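Local coordinates for protein GH86A beta-porphyranase (Bacteroides plebeius, PDB 4AW7) that cleaves the sulfated red-algal polysaccharide porphyran at its beta-(1->4) linkages between beta-D-galactose and alpha-L-galactose-6-sulfate, at residues A[206-211]-A[479-484]; A[241-246]-A[297-302]; A[250-255]-A[506-511]; A[534-539]-A[545-550]. All blocks are in the same frame, centred on the assembly; numbering follows the deposited sequence.

Contacts 1 and 3 tie helices of the catalytic barrel to one five-stranded accessory beta-sheet, whereas contact 2 lies within the barrel and contact 4 within the C-terminal region. Contacts 2 and 3 are buried; contacts 1 and 4 are only partly so. Contact 2 packs a serine on a phenylalanine ring ahead of helix 245-262, whose Asp252 supplies the acid of the salt bridge in contact 3. Contact 1 relies on aromatic rings and one indole N-H bond; it touches contact 3 through the methyl of Met253. Contact 4 joins a calcium-binding loop to strand 546-555, neighbour in that sheet of the strand used in contact 3, and Lys537 O meets Ser245 N of contact 2 at 2.9 Å.

Contact 1: residues A[206-211]-A[479-484]; sequences NYWNTR and SEYLKP. With K (potassium ion), chain F.
The short helix 206-210 and the segment 479-484 stay well apart as backbones, their nearest CA atoms, those of Trp208 and Leu482, lying 9.9 Å from each other. Side chains bridge the gap between the parallel-stranded catalytic barrel and a beta-sheet of the accessory region, beside a G1 beta bulge formed by Leu482 and Lys483 opposite Val578. Trp208 carries its CG anti to the backbone N (chi1 166°), which sends the indole across to Tyr481. There NE1 donates to Tyr481 OH at 3.0 Å, close to the indole plane and fairly straight at 160°. The two rings are inclined to each other, with Trp208 CZ2 3.9 Å from Tyr481 CE2. A phenylalanine in place of Trp208 would probably leave Tyr481 OH without this donor and open a gap beside its ring. Met253 of helix 245-262 touches both aromatic side chains and Leu482. From the sheet side, Leu482 CD2 reaches Trp208 CD1 at 3.7 Å and also lies 3.8 Å from Asn209 OD1.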
loop_
_atom_site.group_PDB
_atom_site.type_symbol
_atom_site.label_atom_id
_atom_site.label_comp_id
_atom_site.label_asym_id
_atom_site.label_seq_id
_atom_site.Cartn_x
_atom_site.Cartn_y
_atom_site.Cartn_z
ATOM N N ASN A 206 22.841 -0.113 -2.110
ATOM C CA ASN A 206 23.121 -1.174 -3.093
ATOM C C ASN A 206 21.895 -2.031 -3.340
ATOM O O ASN A 206 21.668 -2.498 -4.459
ATOM C CB ASN A 206 24.283 -2.064 -2.649
ATOM C CG ASN A 206 24.669 -3.071 -3.712
ATOM O OD1 ASN A 206 25.180 -2.674 -4.741
ATOM N ND2 ASN A 206 24.375 -4.354 -3.489
ATOM N N TYR A 207 21.094 -2.249 -2.313
ATOM C CA TYR A 207 19.915 -3.092 -2.442
ATOM C C TYR A 207 18.908 -2.445 -3.420
ATOM O O TYR A 207 18.459 -3.084 -4.359
ATOM C CB TYR A 207 19.307 -3.419 -1.077
ATOM C CG TYR A 207 18.217 -4.443 -1.190
ATOM C CD1 TYR A 207 16.890 -4.114 -1.424
ATOM C CD2 TYR A 207 18.534 -5.794 -1.066
ATOM C CE1 TYR A 207 15.939 -5.087 -1.560
ATOM C CE2 TYR A 207 17.561 -6.769 -1.178
ATOM C CZ TYR A 207 16.255 -6.407 -1.419
ATOM O OH TYR A 207 15.302 -7.397 -1.573
ATOM N N TRP A 208 18.564 -1.189 -3.195
ATOM C CA TRP A 208 17.779 -0.427 -4.144
ATOM C C TRP A 208 18.380 -0.590 -5.554
ATOM O O TRP A 208 17.690 -0.931 -6.498
ATOM C CB TRP A 208 17.775 1.065 -3.792
ATOM C CG TRP A 208 17.261 1.933 -4.902
ATOM C CD1 TRP A 208 18.012 2.692 -5.727
ATOM C CD2 TRP A 208 15.902 2.122 -5.312
ATOM N NE1 TRP A 208 17.226 3.330 -6.634
ATOM C CE2 TRP A 208 15.918 2.990 -6.406
ATOM C CE3 TRP A 208 14.668 1.635 -4.850
ATOM C CZ2 TRP A 208 14.759 3.380 -7.065
ATOM C CZ3 TRP A 208 13.523 2.042 -5.485
ATOM C CH2 TRP A 208 13.578 2.887 -6.605
ATOM N N ASN A 209 19.692 -0.328 -5.698
ATOM C CA ASN A 209 20.283 -0.308 -7.011
ATOM C C ASN A 209 20.167 -1.622 -7.742
ATOM O O ASN A 209 19.928 -1.635 -8.967
ATOM C CB ASN A 209 21.772 0.071 -6.955
ATOM C CG ASN A 209 22.023 1.520 -6.644
ATOM O OD1 ASN A 209 21.172 2.375 -6.859
ATOM N ND2 ASN A 209 23.232 1.817 -6.144
ATOM N N THR A 210 20.271 -2.729 -7.018
ATOM C CA THR A 210 20.364 -4.035 -7.643
ATOM C C THR A 210 19.057 -4.833 -7.647
ATOM O O THR A 210 18.971 -5.860 -8.305
ATOM C CB THR A 210 21.495 -4.860 -6.980
ATOM O OG1 THR A 210 21.227 -5.003 -5.576
ATOM C CG2 THR A 210 22.854 -4.218 -7.204
ATOM N N ARG A 211 18.028 -4.323 -6.939
ATOM C CA ARG A 211 16.721 -4.959 -6.909
ATOM C C ARG A 211 15.719 -4.036 -7.605
ATOM O O ARG A 211 15.533 -4.150 -8.801
ATOM C CB ARG A 211 16.337 -5.387 -5.474
ATOM C CG ARG A 211 16.915 -6.716 -5.022
ATOM C CD ARG A 211 18.406 -6.713 -4.790
ATOM N NE ARG A 211 18.825 -7.953 -4.142
ATOM C CZ ARG A 211 20.080 -8.271 -3.873
ATOM N NH1 ARG A 211 21.068 -7.494 -4.246
ATOM N NH2 ARG A 211 20.336 -9.362 -3.192
ATOM N N SER A 479 13.974 16.143 -10.350
ATOM C CA SER A 479 14.879 15.441 -11.235
ATOM C C SER A 479 16.022 14.824 -10.462
ATOM O O SER A 479 16.735 13.991 -11.020
ATOM C CB SER A 479 15.466 16.414 -12.267
ATOM O OG SER A 479 16.201 17.456 -11.623
ATOM N N GLU A 480 16.215 15.236 -9.202
ATOM C CA GLU A 480 17.294 14.738 -8.343
ATOM C C GLU A 480 16.759 13.784 -7.304
ATOM O O GLU A 480 15.791 14.104 -6.633
ATOM C CB GLU A 480 17.980 15.913 -7.639
ATOM C CG GLU A 480 18.690 16.856 -8.571
ATOM C CD GLU A 480 19.932 16.230 -9.126
ATOM O OE1 GLU A 480 20.775 15.780 -8.333
ATOM O OE2 GLU A 480 20.014 16.169 -10.341
ATOM N N TYR A 481 17.395 12.620 -7.173
ATOM C CA TYR A 481 17.074 11.661 -6.119
ATOM C C TYR A 481 18.352 10.960 -5.689
ATOM O O TYR A 481 19.412 11.128 -6.325
ATOM C CB TYR A 481 15.939 10.661 -6.505
ATOM C CG TYR A 481 16.429 9.344 -7.040
ATOM C CD1 TYR A 481 17.338 9.287 -8.081
ATOM C CD2 TYR A 481 15.954 8.149 -6.527
ATOM C CE1 TYR A 481 17.841 8.056 -8.532
ATOM C CE2 TYR A 481 16.430 6.921 -6.968
ATOM C CZ TYR A 481 17.395 6.873 -7.973
ATOM O OH TYR A 481 17.870 5.639 -8.371
ATOM N N LEU A 482 18.276 10.166 -4.624
ATOM C CA LEU A 482 19.382 9.308 -4.172
ATOM C C LEU A 482 20.709 10.048 -4.148
ATOM O O LEU A 482 21.652 9.726 -4.884
ATOM C CB LEU A 482 19.423 8.008 -4.991
ATOM C CG LEU A 482 20.370 6.922 -4.465
ATOM C CD1 LEU A 482 20.087 6.574 -3.008
ATOM C CD2 LEU A 482 20.216 5.690 -5.328
ATOM N N LYS A 483 20.802 11.023 -3.258
ATOM C CA LYS A 483 21.986 11.883 -3.176
ATOM C C LYS A 483 22.754 11.580 -1.896
ATOM O O LYS A 483 22.198 11.640 -0.818
ATOM C CB LYS A 483 21.571 13.357 -3.190
ATOM C CG LYS A 483 20.779 13.814 -4.400
ATOM C CD LYS A 483 21.424 13.561 -5.714
ATOM C CE LYS A 483 22.658 14.422 -5.899
ATOM N NZ LYS A 483 23.106 14.476 -7.342
ATOM N N PRO A 484 24.058 11.276 -2.001
ATOM C CA PRO A 484 24.830 11.032 -0.793
ATOM C C PRO A 484 25.045 12.307 -0.011
ATOM O O PRO A 484 25.215 13.373 -0.602
ATOM C CB PRO A 484 26.170 10.547 -1.329
ATOM C CG PRO A 484 26.268 11.045 -2.672
ATOM C CD PRO A 484 24.870 11.081 -3.213
HETATM K K K F . 12.589 -6.926 -2.480
#

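Contact 2: residues A[241-246]-A[297-302]; sequences KRSGSN and FNHFLF
Ser243 sits on the ring of Phe300, its CB over one face in a CH-pi contact, 3.9 Å from the ring centroid and 19° off the normal. The offset is toward the rim, where Phe300 CE1 comes within 3.4 Å of Ser243 N. The same serine CB also meets His299 CB at 3.6 Å. The phenylalanine reaches this place because its CG lies beside the backbone N (chi1 -73°), swinging the ring toward the loop. One water joins the backbones: it accepts from Gly244 N at 2.9 Å and donates to His299 O. Farther out, Asp232 OD1 accepts from Ser243 N, while the imidazole of His299 is fixed at both nitrogens, by Asp398 and Asn453. Arg242 turns its guanidinium back within the loop, and NH1 gives a bond to Asn246 OD1 at 2.8 Å. Gly244 is the N-cap residue of helix 245-262. The contact thus sets the start of that helix against helix 293-305, with strand 225-233 touching Phe300 and strand 392-399 bordering the far helix.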
loop_
_atom_site.group_PDB
_atom_site.type_symbol
_atom_site.label_atom_id
_atom_site.label_comp_id
_atom_site.label_asym_id
_atom_site.label_seq_id
_atom_site.Cartn_x
_atom_site.Cartn_y
_atom_site.Cartn_z
ATOM N N LYS A 241 8.845 -2.016 12.456
ATOM C CA LYS A 241 7.603 -1.523 11.867
ATOM C C LYS A 241 7.889 -0.751 10.584
ATOM O O LYS A 241 8.674 0.233 10.554
ATOM C CB LYS A 241 6.833 -0.587 12.783
ATOM N N ARG A 242 7.247 -1.161 9.498
ATOM C CA ARG A 242 7.169 -0.354 8.298
ATOM C C ARG A 242 6.030 0.628 8.311
ATOM O O ARG A 242 6.101 1.664 7.616
ATOM C CB ARG A 242 7.163 -1.202 7.052
ATOM C CG ARG A 242 8.391 -2.095 6.984
ATOM C CD ARG A 242 8.576 -2.650 5.571
ATOM N NE ARG A 242 9.734 -3.527 5.409
ATOM C CZ ARG A 242 10.987 -3.126 5.283
ATOM N NH1 ARG A 242 11.251 -1.849 5.257
ATOM N NH2 ARG A 242 11.957 -4.002 5.110
ATOM N N SER A 243 4.975 0.357 9.063
ATOM C CA SER A 243 3.908 1.345 9.069
ATOM C C SER A 243 4.439 2.682 9.580
ATOM O O SER A 243 5.366 2.754 10.403
ATOM C CB SER A 243 2.695 0.899 9.743
ATOM O OG SER A 243 2.960 0.559 11.022
ATOM N N GLY A 244 3.893 3.746 9.015
ATOM C CA GLY A 244 4.441 5.068 9.252
ATOM C C GLY A 244 5.573 5.353 8.291
ATOM O O GLY A 244 5.535 5.014 7.118
ATOM N N SER A 245 6.606 6.037 8.808
ATOM C CA SER A 245 7.555 6.734 7.938
ATOM C C SER A 245 8.350 5.820 7.030
ATOM O O SER A 245 8.728 6.223 5.940
ATOM C CB SER A 245 8.497 7.626 8.743
ATOM O OG SER A 245 9.573 6.908 9.317
ATOM N N ASN A 246 8.645 4.580 7.448
ATOM C CA ASN A 246 9.429 3.707 6.567
ATOM C C ASN A 246 8.651 3.346 5.301
ATOM O O ASN A 246 9.169 3.508 4.209
ATOM C CB ASN A 246 9.867 2.434 7.307
ATOM C CG ASN A 246 10.502 1.434 6.411
ATOM O OD1 ASN A 246 9.836 0.494 5.964
ATOM N ND2 ASN A 246 11.782 1.641 6.081
ATOM N N PHE A 297 -3.099 -3.544 9.437
ATOM C CA PHE A 297 -3.998 -3.184 8.344
ATOM C C PHE A 297 -4.389 -1.715 8.472
ATOM O O PHE A 297 -4.326 -0.943 7.505
ATOM C CB PHE A 297 -5.268 -4.015 8.294
ATOM C CG PHE A 297 -5.088 -5.510 8.124
ATOM C CD1 PHE A 297 -3.992 -6.092 7.517
ATOM C CD2 PHE A 297 -6.096 -6.337 8.550
ATOM C CE1 PHE A 297 -3.869 -7.478 7.417
ATOM C CE2 PHE A 297 -5.987 -7.693 8.421
ATOM C CZ PHE A 297 -4.871 -8.274 7.887
ATOM N N ASN A 298 -4.854 -1.308 9.650
ATOM C CA ASN A 298 -5.235 0.082 9.859
ATOM C C ASN A 298 -4.082 1.056 9.685
ATOM O O ASN A 298 -4.208 2.103 9.041
ATOM C CB ASN A 298 -5.918 0.239 11.204
ATOM C CG ASN A 298 -7.382 -0.188 11.182
ATOM O OD1 ASN A 298 -8.086 0.064 10.204
ATOM N ND2 ASN A 298 -7.840 -0.835 12.273
ATOM N N HIS A 299 -2.918 0.742 10.260
ATOM C CA HIS A 299 -1.833 1.707 10.162
ATOM C C HIS A 299 -1.384 1.957 8.721
ATOM O O HIS A 299 -1.069 3.092 8.325
ATOM C CB HIS A 299 -0.616 1.267 10.979
ATOM C CG HIS A 299 -0.842 1.198 12.455
ATOM N ND1 HIS A 299 -1.522 2.159 13.169
ATOM C CD2 HIS A 299 -0.408 0.299 13.360
ATOM C CE1 HIS A 299 -1.502 1.835 14.451
ATOM N NE2 HIS A 299 -0.829 0.712 14.594
ATOM N N PHE A 300 -1.342 0.910 7.909
ATOM C CA PHE A 300 -0.969 1.046 6.516
ATOM C C PHE A 300 -2.089 1.690 5.680
ATOM O O PHE A 300 -1.815 2.413 4.737
ATOM C CB PHE A 300 -0.619 -0.299 5.867
ATOM C CG PHE A 300 0.712 -0.861 6.301
ATOM C CD1 PHE A 300 1.919 -0.181 6.069
ATOM C CD2 PHE A 300 0.778 -2.087 6.917
ATOM C CE1 PHE A 300 3.098 -0.734 6.445
ATOM C CE2 PHE A 300 1.984 -2.665 7.292
ATOM C CZ PHE A 300 3.161 -1.984 7.094
ATOM N N LEU A 301 -3.335 1.422 6.035
ATOM C CA LEU A 301 -4.465 1.861 5.240
ATOM C C LEU A 301 -4.459 3.362 5.032
ATOM O O LEU A 301 -4.740 3.839 3.947
ATOM C CB LEU A 301 -5.773 1.424 5.909
ATOM C CG LEU A 301 -7.078 1.844 5.262
ATOM C CD1 LEU A 301 -7.237 1.222 3.863
ATOM C CD2 LEU A 301 -8.240 1.440 6.165
ATOM N N PHE A 302 -4.162 4.119 6.071
ATOM C CA PHE A 302 -4.263 5.570 5.955
ATOM C C PHE A 302 -3.213 6.115 4.988
ATOM O O PHE A 302 -3.513 7.030 4.201
ATOM C CB PHE A 302 -4.113 6.247 7.336
ATOM C CG PHE A 302 -5.332 6.136 8.238
ATOM C CD1 PHE A 302 -5.724 4.918 8.805
ATOM C CD2 PHE A 302 -6.087 7.252 8.549
ATOM C CE1 PHE A 302 -6.833 4.819 9.596
ATOM C CE2 PHE A 302 -7.180 7.161 9.357
ATOM C CZ PHE A 302 -7.562 5.937 9.893
HETATM O O HOH W 1 1.619 3.667 7.289
#

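Contact 3: residues A[250-255]-A[506-511]; sequences VLDMVE and SLRMSI
Arg508 reaches from strand 503-514 to Asp252 on helix 245-262, and its side chain crosses that of Asp252 at about a right angle. CB lies 3.7 Å from Asp252 OD2; CG carries the chain on to CD, 3.9 Å from the same oxygen, and a bend at chi3 (62°) turns the NE edge of the guanidinium toward the acid. NE donates to Asp252 OD2 at 2.9 Å, on the syn lone pair, and NH2 to OD1 at 3.0 Å. This is a side-on, two-nitrogen salt bridge, although the carboxylate and guanidinium planes are twisted 54° apart. NH2 has a second acid in Glu248, and Asp252 OD1 a second base in Arg307, so the pair belongs to a buried charge network. A water adds a further link, lying 2.7 Å from Asp252 OD2 and 2.8 Å from both Arg508 O and Ser510 OG. A methionine in place of Arg508 would probably leave the carboxylate of Asp252 without two of its donors and take a charged partner from Glu248. This is helix-on-sheet packing in which a buried salt bridge, not apolar side chains alone, ties a helix of the parallel-stranded catalytic barrel to the face of an accessory beta-sheet.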
loop_
_atom_site.group_PDB
_atom_site.type_symbol
_atom_site.label_atom_id
_atom_site.label_comp_id
_atom_site.label_asym_id
_atom_site.label_seq_id
_atom_site.Cartn_x
_atom_site.Cartn_y
_atom_site.Cartn_z
ATOM N N VAL A 250 9.577 4.038 1.437
ATOM C CA VAL A 250 9.664 2.924 0.500
ATOM C C VAL A 250 8.873 3.238 -0.782
ATOM O O VAL A 250 9.378 3.065 -1.903
ATOM C CB VAL A 250 9.160 1.624 1.170
ATOM C CG1 VAL A 250 8.840 0.553 0.124
ATOM C CG2 VAL A 250 10.213 1.120 2.178
ATOM N N LEU A 251 7.632 3.688 -0.592
ATOM C CA LEU A 251 6.788 3.971 -1.742
ATOM C C LEU A 251 7.155 5.270 -2.436
ATOM O O LEU A 251 7.144 5.342 -3.666
ATOM C CB LEU A 251 5.300 3.940 -1.336
ATOM C CG LEU A 251 4.801 2.619 -0.743
ATOM C CD1 LEU A 251 3.331 2.773 -0.406
ATOM C CD2 LEU A 251 5.052 1.424 -1.645
ATOM N N ASP A 252 7.552 6.280 -1.666
ATOM C CA ASP A 252 8.039 7.505 -2.279
ATOM C C ASP A 252 9.247 7.259 -3.177
ATOM O O ASP A 252 9.374 7.917 -4.205
ATOM C CB ASP A 252 8.419 8.551 -1.225
ATOM C CG ASP A 252 7.254 9.345 -0.680
ATOM O OD1 ASP A 252 6.079 8.949 -0.867
ATOM O OD2 ASP A 252 7.503 10.426 -0.064
ATOM N N MET A 253 10.126 6.322 -2.822
ATOM C CA MET A 253 11.304 6.110 -3.670
ATOM C C MET A 253 10.943 5.555 -5.030
ATOM O O MET A 253 11.520 5.920 -6.051
ATOM C CB MET A 253 12.339 5.240 -3.005
ATOM C CG MET A 253 13.720 5.370 -3.626
ATOM S SD MET A 253 14.996 4.629 -2.557
ATOM C CE MET A 253 16.478 5.208 -3.422
ATOM N N VAL A 254 9.994 4.612 -5.019
ATOM C CA VAL A 254 9.487 4.035 -6.290
ATOM C C VAL A 254 8.913 5.148 -7.174
ATOM O O VAL A 254 9.215 5.226 -8.356
ATOM C CB VAL A 254 8.503 2.889 -6.040
ATOM C CG1 VAL A 254 7.876 2.392 -7.326
ATOM C CG2 VAL A 254 9.166 1.765 -5.271
ATOM N N GLU A 255 8.065 5.991 -6.588
ATOM C CA GLU A 255 7.470 7.096 -7.351
ATOM C C GLU A 255 8.539 8.055 -7.868
ATOM O O GLU A 255 8.501 8.491 -9.028
ATOM C CB GLU A 255 6.477 7.865 -6.468
ATOM C CG GLU A 255 5.243 7.092 -6.086
ATOM C CD GLU A 255 4.274 7.870 -5.179
ATOM O OE1 GLU A 255 4.485 9.087 -4.963
ATOM O OE2 GLU A 255 3.233 7.321 -4.698
ATOM N N SER A 506 3.881 20.984 2.003
ATOM C CA SER A 506 4.881 20.278 2.794
ATOM C C SER A 506 5.934 19.658 1.886
ATOM O O SER A 506 5.691 19.394 0.711
ATOM C CB SER A 506 4.273 19.205 3.646
ATOM O OG SER A 506 3.671 18.252 2.831
ATOM N N LEU A 507 7.105 19.432 2.478
ATOM C CA LEU A 507 8.163 18.659 1.854
ATOM C C LEU A 507 8.141 17.245 2.454
ATOM O O LEU A 507 8.140 17.087 3.683
ATOM C CB LEU A 507 9.514 19.315 2.165
ATOM C CG LEU A 507 10.754 18.505 1.784
ATOM C CD1 LEU A 507 10.921 18.356 0.298
ATOM C CD2 LEU A 507 11.966 19.149 2.460
ATOM N N ARG A 508 8.119 16.230 1.581
ATOM C CA ARG A 508 8.267 14.831 2.009
ATOM C C ARG A 508 9.733 14.492 1.788
ATOM O O ARG A 508 10.165 14.229 0.656
ATOM C CB ARG A 508 7.388 13.966 1.155
ATOM C CG ARG A 508 5.909 14.272 1.254
ATOM C CD ARG A 508 5.074 13.442 0.333
ATOM N NE ARG A 508 5.134 11.998 0.568
ATOM C CZ ARG A 508 4.377 11.332 1.402
ATOM N NH1 ARG A 508 3.454 11.915 2.118
ATOM N NH2 ARG A 508 4.558 10.015 1.473
ATOM N N MET A 509 10.510 14.528 2.877
ATOM C CA MET A 509 11.956 14.343 2.822
ATOM C C MET A 509 12.280 12.931 3.281
ATOM O O MET A 509 12.108 12.637 4.473
ATOM C CB MET A 509 12.609 15.369 3.753
ATOM C CG MET A 509 14.083 15.202 3.937
ATOM S SD MET A 509 14.881 16.342 5.061
ATOM C CE MET A 509 14.167 15.814 6.611
ATOM N N SER A 510 12.739 12.091 2.361
ATOM C CA SER A 510 13.095 10.717 2.709
ATOM C C SER A 510 14.601 10.577 2.788
ATOM O O SER A 510 15.306 10.988 1.849
ATOM C CB SER A 510 12.473 9.705 1.747
ATOM O OG SER A 510 11.041 9.689 1.795
ATOM N N ILE A 511 15.024 9.957 3.897
ATOM C CA ILE A 511 16.450 9.768 4.168
ATOM C C ILE A 511 16.691 8.346 4.637
ATOM O O ILE A 511 15.874 7.740 5.323
ATOM C CB ILE A 511 17.008 10.791 5.187
ATOM C CG1 ILE A 511 16.290 10.692 6.517
ATOM C CG2 ILE A 511 16.928 12.214 4.609
ATOM C CD1 ILE A 511 16.895 11.598 7.646
HETATM O O HOH W 2 10.024 11.499 -0.122
#

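Contact 4: residues A[534-539]-A[545-550]; sequences DNWKGY and NIFFGM. With CA (calcium ion), chain C.
Trp536 holds its CG between the backbone N and the carbonyl carbon (chi1 53°), and Phe547 sets its own anti to the backbone N (chi1 177°); together these torsions bring the two rings to an edge-to-face meeting. The edge of Phe547 points at one face of the indole, with the planes at 66° and CE1 3.7 Å from Trp536 CZ2. On the opposite indole face lies a water that is also a calcium ligand. The rotation of the indole is further fixed within its own loop, where NE1 donates to Tyr539 O at 2.9 Å from above the carbonyl plane. The same loop wraps the calcium ion, which binds Asn535 OD1 at 2.4 Å together with Trp536 O and Gly538 O; three waters and Asp381 add to the ligands. Gly538 has positive phi, a conformation glycine adopts readily. At the other end, a water accepts from Lys537 N and donates to Met550 O at 2.7 Å, while Met550, bent at chi2 and chi3, puts its CE 3.9 Å from Lys537 CE. Lys519 stands in a cation-pi contact with Phe547. The calcium loop lies beside strand 546-555, an outer strand that pairs with strand 503-514, while the start of helix 245-262 bonds through Ser245 to the backbones of both Lys537 and Met550.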
loop_
_atom_site.group_PDB
_atom_site.type_symbol
_atom_site.label_atom_id
_atom_site.label_comp_id
_atom_site.label_asym_id
_atom_site.label_seq_id
_atom_site.Cartn_x
_atom_site.Cartn_y
_atom_site.Cartn_z
ATOM N N ASP A 534 10.515 17.556 14.903
ATOM C CA ASP A 534 11.162 16.475 15.652
ATOM C C ASP A 534 10.507 15.134 15.463
ATOM O O ASP A 534 11.171 14.129 15.592
ATOM C CB ASP A 534 11.225 16.816 17.161
ATOM C CG ASP A 534 11.937 18.142 17.435
ATOM O OD1 ASP A 534 13.029 18.316 16.897
ATOM O OD2 ASP A 534 11.385 18.999 18.173
ATOM N N ASN A 535 9.242 15.140 15.094
ATOM C CA ASN A 535 8.383 13.971 15.013
ATOM C C ASN A 535 8.058 13.661 13.558
ATOM O O ASN A 535 8.063 14.532 12.694
ATOM C CB ASN A 535 7.084 14.263 15.795
ATOM C CG ASN A 535 6.255 13.025 16.058
ATOM O OD1 ASN A 535 6.747 11.892 15.952
ATOM N ND2 ASN A 535 5.007 13.228 16.446
ATOM N N TRP A 536 7.789 12.391 13.305
ATOM C CA TRP A 536 7.379 11.846 12.020
ATOM C C TRP A 536 6.383 10.708 12.268
ATOM O O TRP A 536 6.144 10.319 13.390
ATOM C CB TRP A 536 8.567 11.368 11.175
ATOM C CG TRP A 536 9.441 10.425 11.890
ATOM C CD1 TRP A 536 9.239 9.081 12.060
ATOM C CD2 TRP A 536 10.662 10.731 12.566
ATOM N NE1 TRP A 536 10.257 8.536 12.794
ATOM C CE2 TRP A 536 11.133 9.529 13.134
ATOM C CE3 TRP A 536 11.375 11.910 12.791
ATOM C CZ2 TRP A 536 12.308 9.472 13.894
ATOM C CZ3 TRP A 536 12.560 11.838 13.528
ATOM C CH2 TRP A 536 13.008 10.625 14.059
ATOM N N LYS A 537 5.809 10.193 11.187
ATOM C CA LYS A 537 4.799 9.156 11.307
ATOM C C LYS A 537 5.385 7.877 11.917
ATOM O O LYS A 537 6.322 7.261 11.369
ATOM C CB LYS A 537 4.220 8.824 9.941
ATOM C CG LYS A 537 3.447 9.971 9.305
ATOM C CD LYS A 537 3.206 9.653 7.829
ATOM C CE LYS A 537 2.738 10.822 6.966
ATOM N NZ LYS A 537 1.323 11.117 7.246
ATOM N N GLY A 538 4.803 7.429 13.007
ATOM C CA GLY A 538 5.233 6.201 13.624
ATOM C C GLY A 538 6.533 6.342 14.369
ATOM O O GLY A 538 6.923 7.412 14.829
ATOM N N TYR A 539 7.158 5.199 14.563
ATOM C CA TYR A 539 8.198 5.078 15.564
ATOM C C TYR A 539 9.563 5.541 15.114
ATOM O O TYR A 539 9.799 5.874 13.961
ATOM C CB TYR A 539 8.254 3.674 16.184
ATOM C CG TYR A 539 9.076 2.613 15.500
ATOM C CD1 TYR A 539 9.089 2.436 14.129
ATOM C CD2 TYR A 539 9.905 1.802 16.253
ATOM C CE1 TYR A 539 9.858 1.432 13.523
ATOM C CE2 TYR A 539 10.670 0.814 15.664
ATOM C CZ TYR A 539 10.630 0.609 14.304
ATOM O OH TYR A 539 11.394 -0.336 13.707
ATOM N N ASN A 545 19.411 -0.517 12.593
ATOM C CA ASN A 545 20.704 0.063 12.419
ATOM C C ASN A 545 20.675 1.244 11.447
ATOM O O ASN A 545 21.423 2.237 11.616
ATOM C CB ASN A 545 21.618 -1.059 11.883
ATOM C CG ASN A 545 23.000 -0.573 11.492
ATOM O OD1 ASN A 545 23.704 0.009 12.297
ATOM N ND2 ASN A 545 23.396 -0.841 10.247
ATOM N N ILE A 546 19.794 1.167 10.430
ATOM C CA ILE A 546 19.634 2.236 9.460
ATOM C C ILE A 546 18.242 2.780 9.597
ATOM O O ILE A 546 17.262 2.033 9.509
ATOM C CB ILE A 546 19.853 1.766 7.996
ATOM C CG1 ILE A 546 21.179 0.992 7.856
ATOM C CG2 ILE A 546 19.730 2.969 7.060
ATOM C CD1 ILE A 546 21.221 0.080 6.624
ATOM N N PHE A 547 18.146 4.087 9.790
ATOM C CA PHE A 547 16.872 4.775 9.693
ATOM C C PHE A 547 16.567 4.973 8.226
ATOM O O PHE A 547 17.365 5.508 7.484
ATOM C CB PHE A 547 16.920 6.156 10.333
ATOM C CG PHE A 547 15.626 6.950 10.200
ATOM C CD1 PHE A 547 14.614 6.751 11.076
ATOM C CD2 PHE A 547 15.436 7.822 9.139
ATOM C CE1 PHE A 547 13.413 7.451 10.954
ATOM C CE2 PHE A 547 14.232 8.544 9.023
ATOM C CZ PHE A 547 13.250 8.339 9.929
ATOM N N PHE A 548 15.406 4.497 7.779
ATOM C CA PHE A 548 14.916 4.796 6.436
ATOM C C PHE A 548 13.479 5.232 6.560
ATOM O O PHE A 548 12.619 4.435 6.928
ATOM C CB PHE A 548 15.065 3.621 5.477
ATOM C CG PHE A 548 14.656 3.959 4.068
ATOM C CD1 PHE A 548 15.222 5.032 3.396
ATOM C CD2 PHE A 548 13.716 3.197 3.393
ATOM C CE1 PHE A 548 14.851 5.364 2.138
ATOM C CE2 PHE A 548 13.353 3.502 2.068
ATOM C CZ PHE A 548 13.931 4.582 1.444
ATOM N N GLY A 549 13.241 6.526 6.345
ATOM C CA GLY A 549 11.923 7.072 6.610
ATOM C C GLY A 549 11.724 8.407 5.926
ATOM O O GLY A 549 12.689 9.130 5.666
ATOM N N MET A 550 10.452 8.726 5.683
ATOM C CA MET A 550 10.013 9.983 5.168
ATOM C C MET A 550 9.562 10.862 6.332
ATOM O O MET A 550 8.719 10.453 7.137
ATOM C CB MET A 550 8.855 9.724 4.198
ATOM C CG MET A 550 8.347 10.975 3.436
ATOM S SD MET A 550 7.364 12.176 4.391
ATOM C CE MET A 550 5.921 11.177 4.812
HETATM CA CA CA C . 6.277 9.540 15.748
HETATM O O HOH W 3 8.633 9.777 15.264
HETATM O O HOH W 4 6.432 10.785 8.465
HETATM O O HOH W 5 5.771 7.809 17.413
HETATM O O HOH W 6 7.514 10.036 17.890
#